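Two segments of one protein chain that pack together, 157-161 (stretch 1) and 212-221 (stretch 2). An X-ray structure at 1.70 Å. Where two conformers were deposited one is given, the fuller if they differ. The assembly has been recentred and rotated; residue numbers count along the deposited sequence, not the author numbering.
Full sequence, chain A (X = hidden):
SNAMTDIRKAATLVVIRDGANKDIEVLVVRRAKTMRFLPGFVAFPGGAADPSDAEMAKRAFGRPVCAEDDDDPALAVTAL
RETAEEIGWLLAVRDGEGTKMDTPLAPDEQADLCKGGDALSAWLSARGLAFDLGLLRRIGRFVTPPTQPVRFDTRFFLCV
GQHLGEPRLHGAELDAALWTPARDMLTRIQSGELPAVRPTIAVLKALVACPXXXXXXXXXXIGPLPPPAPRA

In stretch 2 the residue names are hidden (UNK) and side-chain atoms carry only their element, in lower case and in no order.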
# COMPACT_ATOMS: atom_id res chain seq x y z
N PHE A 157 4.80 1.90 -3.80
CA PHE A 157 3.99 2.50 -4.83
C PHE A 157 3.16 3.59 -4.19
O PHE A 157 2.71 3.47 -3.01
CB PHE A 157 3.05 1.45 -5.50
CG PHE A 157 3.86 0.46 -6.29
CD1 PHE A 157 4.26 0.76 -7.60
CD2 PHE A 157 4.22 -0.75 -5.73
CE1 PHE A 157 5.01 -0.18 -8.33
CE2 PHE A 157 5.00 -1.67 -6.46
CZ PHE A 157 5.48 -1.31 -7.71
N LEU A 158 2.88 4.59 -4.99
CA LEU A 158 2.03 5.71 -4.57
C LEU A 158 0.76 5.75 -5.46
O LEU A 158 0.87 5.51 -6.67
CB LEU A 158 2.84 7.01 -4.80
CG LEU A 158 2.14 8.31 -4.41
CD1 LEU A 158 2.19 8.47 -2.86
CD2 LEU A 158 2.90 9.53 -5.01
N CYS A 159 -0.40 6.11 -4.88
CA CYS A 159 -1.62 6.35 -5.66
C CYS A 159 -2.46 7.35 -4.92
O CYS A 159 -2.19 7.65 -3.76
CB CYS A 159 -2.40 5.09 -6.00
SG CYS A 159 -3.13 4.30 -4.56
N VAL A 160 -3.42 7.92 -5.63
CA VAL A 160 -4.24 8.97 -5.02
C VAL A 160 -5.61 8.37 -4.68
O VAL A 160 -6.20 7.65 -5.50
CB VAL A 160 -4.39 10.12 -6.05
CG1 VAL A 160 -5.32 11.22 -5.49
CG2 VAL A 160 -3.04 10.70 -6.35
N GLY A 161 -6.07 8.64 -3.47
CA GLY A 161 -7.38 8.16 -3.03
C GLY A 161 -8.27 9.32 -2.58
O GLY A 161 -8.82 9.28 -1.49
N UNK A 212 1.36 19.10 -3.23
CA UNK A 212 0.04 18.50 -3.42
C UNK A 212 0.16 17.11 -4.04
O UNK A 212 1.27 16.67 -4.42
c UNK A 212 -0.33 19.82 -5.58
c UNK A 212 -0.90 19.47 -4.23
n UNK A 212 -0.30 21.10 -5.93
o UNK A 212 0.10 18.95 -6.32
N UNK A 213 -0.97 16.39 -4.08
CA UNK A 213 -1.01 15.02 -4.59
C UNK A 213 -0.63 14.95 -6.11
O UNK A 213 0.04 13.99 -6.53
c UNK A 213 -2.43 14.48 -4.37
N UNK A 214 -1.06 15.94 -6.94
CA UNK A 214 -0.66 15.90 -8.37
C UNK A 214 0.86 16.01 -8.52
O UNK A 214 1.45 15.22 -9.26
o UNK A 214 -2.69 18.81 -10.74
c UNK A 214 -1.34 17.07 -9.10
o UNK A 214 -1.03 18.90 -12.19
c UNK A 214 -1.64 18.35 -11.24
c UNK A 214 -1.03 17.13 -10.60
N UNK A 215 1.52 16.92 -7.75
CA UNK A 215 2.98 17.03 -7.82
C UNK A 215 3.62 15.74 -7.32
O UNK A 215 4.60 15.29 -7.90
c UNK A 215 5.03 18.27 -6.94
c UNK A 215 3.05 19.64 -7.88
c UNK A 215 3.40 19.72 -9.40
c UNK A 215 3.53 18.33 -7.15
N UNK A 216 3.04 15.11 -6.25
CA UNK A 216 3.61 13.86 -5.78
C UNK A 216 3.54 12.76 -6.86
O UNK A 216 4.51 12.01 -7.04
c UNK A 216 2.88 13.39 -4.51
N UNK A 217 2.40 12.65 -7.57
CA UNK A 217 2.23 11.60 -8.59
C UNK A 217 3.17 11.86 -9.78
O UNK A 217 3.41 10.92 -10.54
c UNK A 217 -0.16 10.89 -8.02
se UNK A 217 0.42 9.01 -7.63
c UNK A 217 0.17 8.24 -9.29
c UNK A 217 0.76 11.53 -9.06
N UNK A 218 3.74 13.11 -9.91
CA UNK A 218 4.67 13.43 -10.96
C UNK A 218 6.15 13.35 -10.56
O UNK A 218 6.98 13.38 -11.45
o UNK A 218 3.44 14.92 -12.40
c UNK A 218 4.44 14.89 -11.42
N UNK A 219 6.49 13.37 -9.25
CA UNK A 219 7.87 13.58 -8.86
C UNK A 219 8.32 12.73 -7.69
O UNK A 219 9.54 12.65 -7.47
c UNK A 219 8.07 15.05 -8.34
c UNK A 219 7.75 16.12 -9.35
o UNK A 219 7.28 15.25 -7.14
N UNK A 220 7.38 12.20 -6.89
CA UNK A 220 7.85 11.51 -5.69
C UNK A 220 8.82 10.40 -5.94
O UNK A 220 8.60 9.52 -6.78
c UNK A 220 6.99 11.23 -3.28
c UNK A 220 6.02 10.35 -2.47
c UNK A 220 6.71 11.04 -4.78
c UNK A 220 6.81 12.70 -2.89
N UNK A 221 9.87 10.40 -5.12
CA UNK A 221 10.87 9.35 -5.19
C UNK A 221 11.63 9.33 -3.90
O UNK A 221 12.15 10.37 -3.46
c UNK A 221 11.84 9.61 -6.34
o UNK A 221 13.01 8.82 -6.17

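Position 212 carries two side-chain carbons, the second bonded to one oxygen and one nitrogen, a carboxamide on a short stem that stays clear of stretch 1. It is N212, at the N-cap of the helix that follows: its OD1 accepts from the backbone N of position 215 at 2.9 Å, satisfying an amide that the first turn would otherwise leave free.

Position 213 has a single side-chain carbon, directed toward the strand and 4.3 Å from V160 CG2. One carbon alone makes it A213.

At 214 three carbons run in line and the third bears two oxygens. This carboxylate chain points away from stretch 1 into an exposed setting, and the residue is E214.

Position 215 holds four carbons, forked at the first with one arm two carbons long, and reaches nothing on the strand. The beta branch with unequal arms identifies I215.

Position 216 again shows one carbon, this time 3.9 Å from L158 CD2; its backbone O comes closer to the same CD2, at 3.6 Å. The residue is A216, and its small side chain lets the leucine methyl lie near the helix backbone.

At 217 an unbranched chain of two carbons, a selenium and a terminal carbon leaves the helix sideways, yet its end comes nearer the strand. The selenium marks selenomethionine, written M217. With all three chi angles in m, the chain curls so that SE lies 3.6 Å from L158 CD2 and 3.9 Å from C159 CA, while CG sits 3.3 Å from V160 CG2.

Position 218 has one carbon and one oxygen, pointing away from the strand: S218.

Position 219 has a carbon carrying one oxygen and one carbon, also facing away. It is T219, whose OG1 donates to I215 O at 2.8 Å.

Position 220 has four carbons forked at the second, directed toward stretch 1. This is L220, with chi1 at -140°, between wells, and CD2 4.1 Å from L158 CD2.

Position 221 ends the stretch with one carbon and one oxygen, out of reach of the strand: S221.

The helix runs roughly antiparallel to the strand, at 149°, with their axes 8.8 Å apart at closest approach. No hydrogen bond crosses between them, so the contact rests on apolar packing. L158 and V160, alternate strand residues, both point toward the helix, whereas C159 points its side chain away. L158 meets A216, M217 and L220; V160 meets A213 and M217. Contacting both, M217 links the two parts of the interface.

Stretch 2 (212-221) NAEIAMSTLS
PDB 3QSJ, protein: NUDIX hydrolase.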